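Local structure of papain-like cysteine protease (Porcine reproductive and respiratory syndrome virus, 3MTV) at residues V34-E37 and L38-V41; N43-H46 and T47-P51; W91-L94 and L95-L98; P122-Y125 and L126-L130. The protein is the nsp1beta part of a viral polyprotein, a papain-like cysteine protease and metal-dependent nuclease that probably also suppresses host interferon signalling and mRNA export. All blocks are in the same frame, centred on the assembly; numbering follows the deposited sequence.

Contact 1 (V34-E37 and L38-V41)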
loop_
_atom_site.group_PDB
_atom_site.type_symbol
_atom_site.label_atom_id
_atom_site.label_comp_id
_atom_site.label_asym_id
_atom_site.label_seq_id
_atom_site.Cartn_x
_atom_site.Cartn_y
_atom_site.Cartn_z
ATOM N N VAL A 34 3.074 3.623 -15.003
ATOM C CA VAL A 34 2.025 2.751 -15.341
ATOM C C VAL A 34 2.035 2.597 -16.823
ATOM O O VAL A 34 2.071 3.588 -17.551
ATOM C CB VAL A 34 0.626 3.366 -15.052
ATOM C CG1 VAL A 34 -0.049 2.550 -14.094
ATOM C CG2 VAL A 34 0.588 4.951 -14.769
ATOM N N PRO A 35 1.995 1.346 -17.237
ATOM C CA PRO A 35 1.954 0.633 -18.487
ATOM C C PRO A 35 0.872 1.129 -19.351
ATOM O O PRO A 35 0.648 0.410 -20.329
ATOM C CB PRO A 35 1.617 -0.793 -18.063
ATOM C CG PRO A 35 2.301 -0.936 -16.811
ATOM C CD PRO A 35 2.437 0.465 -16.157
ATOM N N LYS A 36 0.211 2.250 -19.051
ATOM C CA LYS A 36 -0.688 2.851 -20.096
ATOM C C LYS A 36 -1.885 1.948 -20.586
ATOM O O LYS A 36 -2.982 2.421 -20.681
ATOM C CB LYS A 36 0.159 3.346 -21.252
ATOM C CG LYS A 36 -0.572 4.098 -22.387
ATOM C CD LYS A 36 -0.530 3.415 -23.854
ATOM C CE LYS A 36 0.907 3.109 -24.503
ATOM N NZ LYS A 36 1.348 3.860 -25.784
ATOM N N GLU A 37 -1.650 0.668 -20.799
ATOM C CA GLU A 37 -2.621 -0.408 -20.688
ATOM C C GLU A 37 -3.357 -0.423 -19.359
ATOM O O GLU A 37 -4.168 -1.344 -19.028
ATOM C CB GLU A 37 -1.880 -1.771 -20.700
ATOM C CG GLU A 37 -0.594 -1.899 -21.517
ATOM C CD GLU A 37 -0.686 -3.081 -22.548
ATOM O OE1 GLU A 37 -1.092 -4.178 -22.064
ATOM O OE2 GLU A 37 -0.404 -2.929 -23.812
ATOM N N LEU A 38 -2.970 0.498 -18.513
ATOM C CA LEU A 38 -3.540 0.540 -17.189
ATOM C C LEU A 38 -3.712 1.956 -16.721
ATOM O O LEU A 38 -4.257 2.158 -15.679
ATOM C CB LEU A 38 -2.646 -0.161 -16.200
ATOM C CG LEU A 38 -2.634 -1.706 -16.242
ATOM C CD1 LEU A 38 -1.508 -2.353 -15.399
ATOM C CD2 LEU A 38 -3.912 -2.407 -15.809
ATOM N N LYS A 39 -3.274 2.949 -17.469
ATOM C CA LYS A 39 -3.462 4.296 -17.037
ATOM C C LYS A 39 -4.923 4.535 -16.703
ATOM O O LYS A 39 -5.285 5.467 -15.946
ATOM C CB LYS A 39 -2.923 5.284 -18.089
ATOM C CG LYS A 39 -2.679 6.765 -17.546
ATOM C CD LYS A 39 -1.877 7.754 -18.577
ATOM C CE LYS A 39 -0.613 7.152 -19.414
ATOM N NZ LYS A 39 0.829 7.175 -18.847
ATOM N N LEU A 40 -5.758 3.657 -17.240
ATOM C CA LEU A 40 -7.161 3.889 -17.160
ATOM C C LEU A 40 -7.574 3.600 -15.777
ATOM O O LEU A 40 -7.808 4.487 -14.977
ATOM C CB LEU A 40 -7.899 2.922 -18.060
ATOM C CG LEU A 40 -9.279 3.630 -18.210
ATOM C CD1 LEU A 40 -9.213 5.238 -18.600
ATOM C CD2 LEU A 40 -10.284 2.773 -19.037
ATOM N N VAL A 41 -7.696 2.314 -15.539
ATOM C CA VAL A 41 -7.565 1.789 -14.212
ATOM C C VAL A 41 -6.854 2.633 -13.135
ATOM O O VAL A 41 -7.325 2.683 -12.056
ATOM C CB VAL A 41 -6.912 0.485 -14.283
ATOM C CG1 VAL A 41 -7.239 -0.229 -13.065
ATOM C CG2 VAL A 41 -7.481 -0.232 -15.502
#
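The carboxylate of Glu-37 is the flat side-chain group here, and it is carried away from 38-41, whereas the puckered ring of Pro-35 turns one corner to Leu-38: the approach is through ring atom CG, which lies 4.3 Å from CD1 of the leucine, and Tyr-4 of strand 3-7 touches the same proline from the sheet. Beside the proline, Val-34 points its side chain at Leu-38, its CG1 methyl coming to 4.3 Å from Leu-38 CB, and it also rests on Tyr-4 and Ile-6. Leu-38 carries its CG anti to its own carbonyl carbon (chi1 -75°), which folds the branch back over the preceding peptide and brings CD1 to the proline. The backbone makes a beta turn here, with the CA atoms of Lys-36 and Lys-39 4.4 Å apart. It is closed by a weak hydrogen bond from Lys-39 N to Lys-36 O at 3.3 Å, which leads into helix 39-48, with Leu-38 at the N-cap position. Lys-39 bends late in its chain, and its NZ swings back to 4.0 Å from Val-34 O, too far for a hydrogen bond. With an apolar residue at the N-cap, no side-chain hydroxyl or carboxylate there can receive the first helical N-H groups. Across this entry the chain is joined by a weak backbone bond and modest apolar contacts on the protein surface, and the lysine ammonium is probably drawn only loosely by the Val-34 carbonyl.

Contact 2 (N43-H46 and T47-P51)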
loop_
_atom_site.group_PDB
_atom_site.type_symbol
_atom_site.label_atom_id
_atom_site.label_comp_id
_atom_site.label_asym_id
_atom_site.label_seq_id
_atom_site.Cartn_x
_atom_site.Cartn_y
_atom_site.Cartn_z
ATOM N N ASN A 43 -6.270 6.235 -12.980
ATOM C CA ASN A 43 -7.333 7.221 -12.935
ATOM C C ASN A 43 -8.652 6.805 -12.312
ATOM O O ASN A 43 -9.200 7.563 -11.461
ATOM C CB ASN A 43 -7.549 7.758 -14.308
ATOM C CG ASN A 43 -6.460 8.702 -14.677
ATOM O OD1 ASN A 43 -6.720 9.932 -14.764
ATOM N ND2 ASN A 43 -5.178 8.163 -14.809
ATOM N N ARG A 44 -9.135 5.623 -12.710
ATOM C CA ARG A 44 -10.416 5.155 -12.202
ATOM C C ARG A 44 -10.325 5.059 -10.687
ATOM O O ARG A 44 -10.789 5.972 -9.980
ATOM C CB ARG A 44 -10.887 3.827 -12.815
ATOM C CG ARG A 44 -11.846 4.110 -13.934
ATOM C CD ARG A 44 -12.184 2.961 -14.889
ATOM N NE ARG A 44 -12.782 3.639 -16.055
ATOM C CZ ARG A 44 -13.327 3.078 -17.146
ATOM N NH1 ARG A 44 -13.399 1.720 -17.330
ATOM N NH2 ARG A 44 -13.840 3.930 -18.054
ATOM N N LEU A 45 -9.736 3.951 -10.229
ATOM C CA LEU A 45 -9.099 3.794 -8.907
ATOM C C LEU A 45 -8.758 4.995 -8.106
ATOM O O LEU A 45 -9.262 5.185 -7.070
ATOM C CB LEU A 45 -7.760 3.129 -9.017
ATOM C CG LEU A 45 -7.646 2.074 -7.915
ATOM C CD1 LEU A 45 -6.261 1.876 -7.552
ATOM C CD2 LEU A 45 -8.389 2.510 -6.717
ATOM N N HIS A 46 -7.838 5.803 -8.539
ATOM C CA HIS A 46 -7.403 6.837 -7.606
ATOM C C HIS A 46 -8.454 7.843 -7.456
ATOM O O HIS A 46 -8.598 8.375 -6.406
ATOM C CB HIS A 46 -6.127 7.417 -8.149
ATOM C CG HIS A 46 -5.685 8.702 -7.558
ATOM N ND1 HIS A 46 -4.842 8.756 -6.475
ATOM C CD2 HIS A 46 -5.868 9.984 -7.961
ATOM C CE1 HIS A 46 -4.533 10.005 -6.215
ATOM N NE2 HIS A 46 -5.148 10.779 -7.100
ATOM N N THR A 47 -9.201 8.099 -8.518
ATOM C CA THR A 47 -10.239 9.109 -8.493
ATOM C C THR A 47 -11.418 8.651 -7.662
ATOM O O THR A 47 -12.026 9.423 -6.878
ATOM C CB THR A 47 -10.651 9.555 -9.920
ATOM O OG1 THR A 47 -9.784 10.638 -10.287
ATOM C CG2 THR A 47 -12.024 10.136 -9.884
ATOM N N SER A 48 -11.759 7.388 -7.746
ATOM C CA SER A 48 -12.963 7.066 -7.023
ATOM C C SER A 48 -12.903 6.330 -5.668
ATOM O O SER A 48 -13.813 6.408 -4.849
ATOM C CB SER A 48 -14.005 6.533 -8.006
ATOM O OG SER A 48 -13.375 5.626 -8.814
ATOM N N PHE A 49 -11.805 5.671 -5.350
ATOM C CA PHE A 49 -11.720 4.976 -4.038
ATOM C C PHE A 49 -10.806 5.533 -2.992
ATOM O O PHE A 49 -10.120 6.509 -3.228
ATOM C CB PHE A 49 -11.350 3.568 -4.253
ATOM C CG PHE A 49 -12.262 2.886 -5.136
ATOM C CD1 PHE A 49 -12.068 2.898 -6.491
ATOM C CD2 PHE A 49 -13.377 2.278 -4.631
ATOM C CE1 PHE A 49 -12.955 2.267 -7.340
ATOM C CE2 PHE A 49 -14.263 1.611 -5.487
ATOM C CZ PHE A 49 -14.021 1.598 -6.847
ATOM N N PRO A 50 -10.881 5.002 -1.771
ATOM C CA PRO A 50 -9.862 5.588 -0.896
ATOM C C PRO A 50 -8.607 4.670 -0.836
ATOM O O PRO A 50 -8.720 3.434 -1.054
ATOM C CB PRO A 50 -10.604 5.597 0.446
ATOM C CG PRO A 50 -11.515 4.311 0.367
ATOM C CD PRO A 50 -11.946 4.249 -1.019
ATOM N N PRO A 51 -7.457 5.211 -0.405
ATOM C CA PRO A 51 -6.188 4.505 -0.399
ATOM C C PRO A 51 -6.328 3.239 0.380
ATOM O O PRO A 51 -7.105 3.225 1.223
ATOM C CB PRO A 51 -5.338 5.430 0.357
ATOM C CG PRO A 51 -6.107 6.690 0.677
ATOM C CD PRO A 51 -7.463 6.264 0.611
#
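Arg-44 and Ser-48 meet through two hydrogen bonds to one acceptor: Arg-44 O takes the backbone N-H of Ser-48 at 2.8 Å and its OG at 2.9 Å. The amide arrives almost in line with the carbonyl bond, whereas the hydroxyl, turned back by a chi1 of 46°, approaches from well above the carbonyl plane. Regular backbone bonds flank this pair, Thr-47 N to Asn-43 O at 3.0 Å and Phe-49 N to Leu-45 O at 3.1 Å. The apolar contact is between Leu-45 and Phe-49, whose side chains lie roughly perpendicular, with the CD2 methyl of the leucine 3.7 Å from ring atom CD1. Leu-45 O also lies near the plane of that ring, at its edge. Aromatic partners extend the cluster beyond the helix: Phe-49 meets Phe-60 edge-to-face, and His-46 does the same with Trp-21, a residue Leu-45 touches as well. At the polar end of Asn-43, ND2 binds Lys-39 O one turn earlier. This is the closing turn of an alpha helix, where Phe-49 is the first residue to leave helical geometry and helix 39-48 lies packed by Leu-45 and His-46 against the antiparallel sheet containing strands 10-15 and 18-23.

Contact 3 (W91-L94 and L95-L98)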
loop_
_atom_site.group_PDB
_atom_site.type_symbol
_atom_site.label_atom_id
_atom_site.label_comp_id
_atom_site.label_asym_id
_atom_site.label_seq_id
_atom_site.Cartn_x
_atom_site.Cartn_y
_atom_site.Cartn_z
ATOM N N TRP A 91 -28.434 4.402 7.808
ATOM C CA TRP A 91 -28.504 4.144 9.234
ATOM C C TRP A 91 -29.863 4.434 9.810
ATOM O O TRP A 91 -30.235 3.928 10.852
ATOM C CB TRP A 91 -27.540 4.978 9.997
ATOM C CG TRP A 91 -27.482 6.380 9.671
ATOM C CD1 TRP A 91 -26.736 6.956 8.732
ATOM C CD2 TRP A 91 -28.217 7.412 10.286
ATOM N NE1 TRP A 91 -26.929 8.343 8.708
ATOM C CE2 TRP A 91 -27.875 8.625 9.644
ATOM C CE3 TRP A 91 -29.151 7.445 11.323
ATOM C CZ2 TRP A 91 -28.458 9.878 10.006
ATOM C CZ3 TRP A 91 -29.662 8.729 11.763
ATOM C CH2 TRP A 91 -29.343 9.908 11.062
ATOM N N TRP A 92 -30.603 5.241 9.085
ATOM C CA TRP A 92 -31.992 5.428 9.366
ATOM C C TRP A 92 -32.705 4.193 9.689
ATOM O O TRP A 92 -33.470 4.209 10.624
ATOM C CB TRP A 92 -32.652 5.994 8.159
ATOM C CG TRP A 92 -32.098 7.333 7.679
ATOM C CD1 TRP A 92 -31.007 8.056 8.180
ATOM C CD2 TRP A 92 -32.610 8.096 6.598
ATOM N NE1 TRP A 92 -30.826 9.237 7.414
ATOM C CE2 TRP A 92 -31.810 9.274 6.468
ATOM C CE3 TRP A 92 -33.674 7.901 5.729
ATOM C CZ2 TRP A 92 -32.073 10.213 5.564
ATOM C CZ3 TRP A 92 -33.909 8.816 4.786
ATOM C CH2 TRP A 92 -33.103 9.960 4.684
ATOM N N ARG A 93 -32.487 3.123 8.930
ATOM C CA ARG A 93 -33.246 1.892 9.180
ATOM C C ARG A 93 -33.284 1.658 10.680
ATOM O O ARG A 93 -34.281 1.426 11.307
ATOM C CB ARG A 93 -32.609 0.687 8.471
ATOM C CG ARG A 93 -32.782 0.726 6.926
ATOM C CD ARG A 93 -33.487 -0.551 6.298
ATOM N NE ARG A 93 -33.399 -0.496 4.855
ATOM C CZ ARG A 93 -32.262 -0.415 4.150
ATOM N NH1 ARG A 93 -31.057 -0.440 4.713
ATOM N NH2 ARG A 93 -32.331 -0.306 2.831
ATOM N N LEU A 94 -32.148 1.769 11.295
ATOM C CA LEU A 94 -32.082 1.602 12.748
ATOM C C LEU A 94 -33.140 2.298 13.639
ATOM O O LEU A 94 -33.410 1.875 14.727
ATOM C CB LEU A 94 -30.749 2.162 13.082
ATOM C CG LEU A 94 -29.676 1.107 13.222
ATOM C CD1 LEU A 94 -29.777 -0.107 12.251
ATOM C CD2 LEU A 94 -28.298 1.699 13.275
ATOM N N LEU A 95 -33.756 3.363 13.114
ATOM C CA LEU A 95 -34.713 4.137 13.850
ATOM C C LEU A 95 -36.069 3.850 13.329
ATOM O O LEU A 95 -36.941 4.757 13.358
ATOM C CB LEU A 95 -34.446 5.584 13.599
ATOM C CG LEU A 95 -33.052 5.981 14.166
ATOM C CD1 LEU A 95 -32.605 7.367 13.751
ATOM C CD2 LEU A 95 -32.817 5.827 15.697
ATOM N N ASP A 96 -36.245 2.616 12.853
ATOM C CA ASP A 96 -37.463 2.319 12.148
ATOM C C ASP A 96 -38.646 2.237 13.067
ATOM O O ASP A 96 -39.723 2.708 12.749
ATOM C CB ASP A 96 -37.317 1.121 11.235
ATOM C CG ASP A 96 -37.015 1.570 9.777
ATOM O OD1 ASP A 96 -36.913 0.612 8.925
ATOM O OD2 ASP A 96 -36.879 2.874 9.529
ATOM N N SER A 97 -38.354 1.817 14.269
ATOM C CA SER A 97 -39.356 1.594 15.219
ATOM C C SER A 97 -39.839 2.925 15.782
ATOM O O SER A 97 -40.953 3.013 16.260
ATOM C CB SER A 97 -38.758 0.738 16.295
ATOM O OG SER A 97 -38.512 1.510 17.437
ATOM N N LEU A 98 -39.089 4.008 15.700
ATOM C CA LEU A 98 -39.743 5.224 16.221
ATOM C C LEU A 98 -40.844 5.893 15.393
ATOM O O LEU A 98 -41.101 5.675 14.201
ATOM C CB LEU A 98 -38.741 6.290 16.676
ATOM C CG LEU A 98 -37.340 5.813 17.162
ATOM C CD1 LEU A 98 -36.383 6.910 17.120
ATOM C CD2 LEU A 98 -37.208 5.232 18.560
#
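Trp-91 and Leu-95 meet at a slant, one turn apart, with the CD1 methyl of the leucine 3.8 Å from CZ3 at the edge of the indole and near its plane. The face of the same indole is taken by its neighbour: the pyrrole edge of Trp-92 stands over it, CD1 lying 3.4 Å above the middle of the Trp-91 ring. A chi1 of 47° sets CG of Trp-91 between its own N and carbonyl carbon, and with chi2 at -88° CZ3 is brought to Leu-95. The residues follow directly on Cys-90, the probable catalytic cysteine. Papain-like proteases place this nucleophile at the start of a helix, and here 91-93 have helical backbone angles but lack the regular bonding of an alpha helix. The turn is held instead by Leu-95 N to Trp-92 O at 2.6 Å and by a weak bond from Asp-96 N to Arg-93 O. Arg-93 and Asp-96 are oppositely charged but do not pair, NE of the arginine remaining 5.5 Å from OD1 of the aspartate. The side chain of Arg-93, which forms a salt bridge with Glu-165, lies about 5 Å from that of Cys-90 and about 6 Å from that of His-159, the other probable catalytic residue. Leu-95 continues onto Leu-135 of strand 135-139 and Glu-106 of helix 100-112.

Contact 4 (P122-Y125 and L126-L130)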
loop_
_atom_site.group_PDB
_atom_site.type_symbol
_atom_site.label_atom_id
_atom_site.label_comp_id
_atom_site.label_asym_id
_atom_site.label_seq_id
_atom_site.Cartn_x
_atom_site.Cartn_y
_atom_site.Cartn_z
ATOM N N PRO A 122 -20.910 8.989 12.404
ATOM C CA PRO A 122 -19.811 8.323 13.074
ATOM C C PRO A 122 -20.036 7.019 13.789
ATOM O O PRO A 122 -19.318 6.076 13.501
ATOM C CB PRO A 122 -19.287 9.377 14.008
ATOM C CG PRO A 122 -19.633 10.653 13.379
ATOM C CD PRO A 122 -20.928 10.423 12.703
ATOM N N GLY A 123 -20.936 6.856 14.704
ATOM C CA GLY A 123 -20.811 5.515 15.311
ATOM C C GLY A 123 -20.934 5.787 16.743
ATOM O O GLY A 123 -21.940 5.510 17.302
ATOM N N LYS A 124 -19.975 6.527 17.292
ATOM C CA LYS A 124 -20.228 7.084 18.598
ATOM C C LYS A 124 -21.568 7.841 18.527
ATOM O O LYS A 124 -22.306 7.911 19.491
ATOM C CB LYS A 124 -19.117 7.993 19.039
ATOM C CG LYS A 124 -17.910 7.263 19.717
ATOM C CD LYS A 124 -16.543 8.154 19.629
ATOM C CE LYS A 124 -15.923 8.228 18.103
ATOM N NZ LYS A 124 -14.569 8.944 17.941
ATOM N N TYR A 125 -21.910 8.369 17.382
ATOM C CA TYR A 125 -22.918 9.379 17.408
ATOM C C TYR A 125 -24.108 8.569 17.254
ATOM O O TYR A 125 -25.143 8.810 17.798
ATOM C CB TYR A 125 -22.748 10.309 16.224
ATOM C CG TYR A 125 -23.970 11.088 15.929
ATOM C CD1 TYR A 125 -24.949 10.536 15.166
ATOM C CD2 TYR A 125 -24.179 12.377 16.444
ATOM C CE1 TYR A 125 -26.142 11.279 14.828
ATOM C CE2 TYR A 125 -25.404 13.136 16.161
ATOM C CZ TYR A 125 -26.388 12.555 15.360
ATOM O OH TYR A 125 -27.623 13.183 15.043
ATOM N N LEU A 126 -23.915 7.505 16.541
ATOM C CA LEU A 126 -25.025 6.654 16.229
ATOM C C LEU A 126 -25.443 5.983 17.480
ATOM O O LEU A 126 -26.617 5.931 17.832
ATOM C CB LEU A 126 -24.549 5.593 15.342
ATOM C CG LEU A 126 -25.521 4.724 14.542
ATOM C CD1 LEU A 126 -26.817 5.390 14.294
ATOM C CD2 LEU A 126 -24.958 4.398 13.215
ATOM N N GLN A 127 -24.460 5.518 18.199
ATOM C CA GLN A 127 -24.745 4.792 19.400
ATOM C C GLN A 127 -25.484 5.694 20.348
ATOM O O GLN A 127 -26.432 5.338 21.040
ATOM C CB GLN A 127 -23.459 4.484 19.999
ATOM C CG GLN A 127 -23.708 3.938 21.313
ATOM C CD GLN A 127 -23.152 2.583 21.365
ATOM O OE1 GLN A 127 -21.956 2.392 21.069
ATOM N NE2 GLN A 127 -24.008 1.596 21.648
ATOM N N ARG A 128 -25.040 6.913 20.346
ATOM C CA ARG A 128 -25.430 7.794 21.367
ATOM C C ARG A 128 -26.852 8.247 20.982
ATOM O O ARG A 128 -27.774 8.310 21.857
ATOM C CB ARG A 128 -24.332 8.858 21.523
ATOM C CG ARG A 128 -24.696 10.020 22.290
ATOM C CD ARG A 128 -23.874 11.262 21.932
ATOM N NE ARG A 128 -22.532 10.784 21.876
ATOM C CZ ARG A 128 -21.637 11.100 20.955
ATOM N NH1 ARG A 128 -21.944 11.950 19.950
ATOM N NH2 ARG A 128 -20.422 10.530 21.086
ATOM N N ARG A 129 -27.118 8.427 19.686
ATOM C CA ARG A 129 -28.509 8.810 19.320
ATOM C C ARG A 129 -29.066 7.540 19.608
ATOM O O ARG A 129 -28.301 6.673 19.933
ATOM C CB ARG A 129 -28.612 9.134 17.839
ATOM C CG ARG A 129 -28.031 10.513 17.648
ATOM C CD ARG A 129 -29.050 11.359 18.287
ATOM N NE ARG A 129 -28.699 12.090 19.471
ATOM C CZ ARG A 129 -29.569 12.958 19.946
ATOM N NH1 ARG A 129 -30.770 13.119 19.244
ATOM N NH2 ARG A 129 -29.237 13.660 21.070
ATOM N N LEU A 130 -30.326 7.278 19.509
ATOM C CA LEU A 130 -30.573 5.859 19.756
ATOM C C LEU A 130 -30.522 5.378 21.213
ATOM O O LEU A 130 -31.602 5.063 21.803
ATOM C CB LEU A 130 -29.629 4.958 18.933
ATOM C CG LEU A 130 -29.925 3.432 18.987
ATOM C CD1 LEU A 130 -29.256 2.396 18.036
ATOM C CD2 LEU A 130 -29.623 3.010 20.379
#
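Tyr-125 lies under the aliphatic part of Arg-129 and can be followed outward from the helix. Its CB is 4.1 Å from NH1 of Arg-128, whose guanidinium plane stands almost perpendicular to the tyrosine ring. With CG anti to the backbone N (chi1 161°), the ring reaches along the helix to the next turn. CD2 lies on the side of Arg-128 NH1, while CD1 and CE2 lie under Arg-129 CG. CE1 and CZ each come to 3.5 Å from that CG, which sits over one face in a CH-pi contact, 3.7 Å from the centroid. At the tip, OH is 3.8 Å from Arg-129 CG, with CD just beyond. The rings of Phe-113 and Tyr-115 meet it, and His-109 of helix 100-112 touches it. The backbone beneath is regular: Arg-129 N bonds to Tyr-125 O at 2.8 Å, Arg-128 N to Lys-124 O, and Gln-127 N to O of Gly-123, the N-cap residue. Arg-128 folds back so that one face of its guanidinium covers Lys-124 O, 3.5 Å from the plane. The two arginines thus differ in chemistry. Arg-129 lends the tyrosine its hydrocarbon arm while its charged end is taken by Glu-106 of helix 100-112, tying the two helices together; Arg-128 probably gains mild electrostatic attraction from the carbonyl it covers.

The four contacts follow one another along the chain without interleaving and fall into two groups on opposite sides of its centre. Contacts 1 and 2 mark the start and end of helix 39-48, their centres 13 Å apart, beside the N-terminal four-stranded antiparallel sheet. Contacts 3 and 4 belong to the papain-like protease part, with centres 12 Å apart, and they touch directly: Leu-94 CD2 lies 4.1 Å from Leu-126 CD1, so the turn after Cys-90 packs against helix 124-131. Both also lean on helix 100-112. Between the groups, contacts 2 and 4 come closest, with nearest atoms about 15 Å apart, consistent with separate N-terminal and protease modules in one chain.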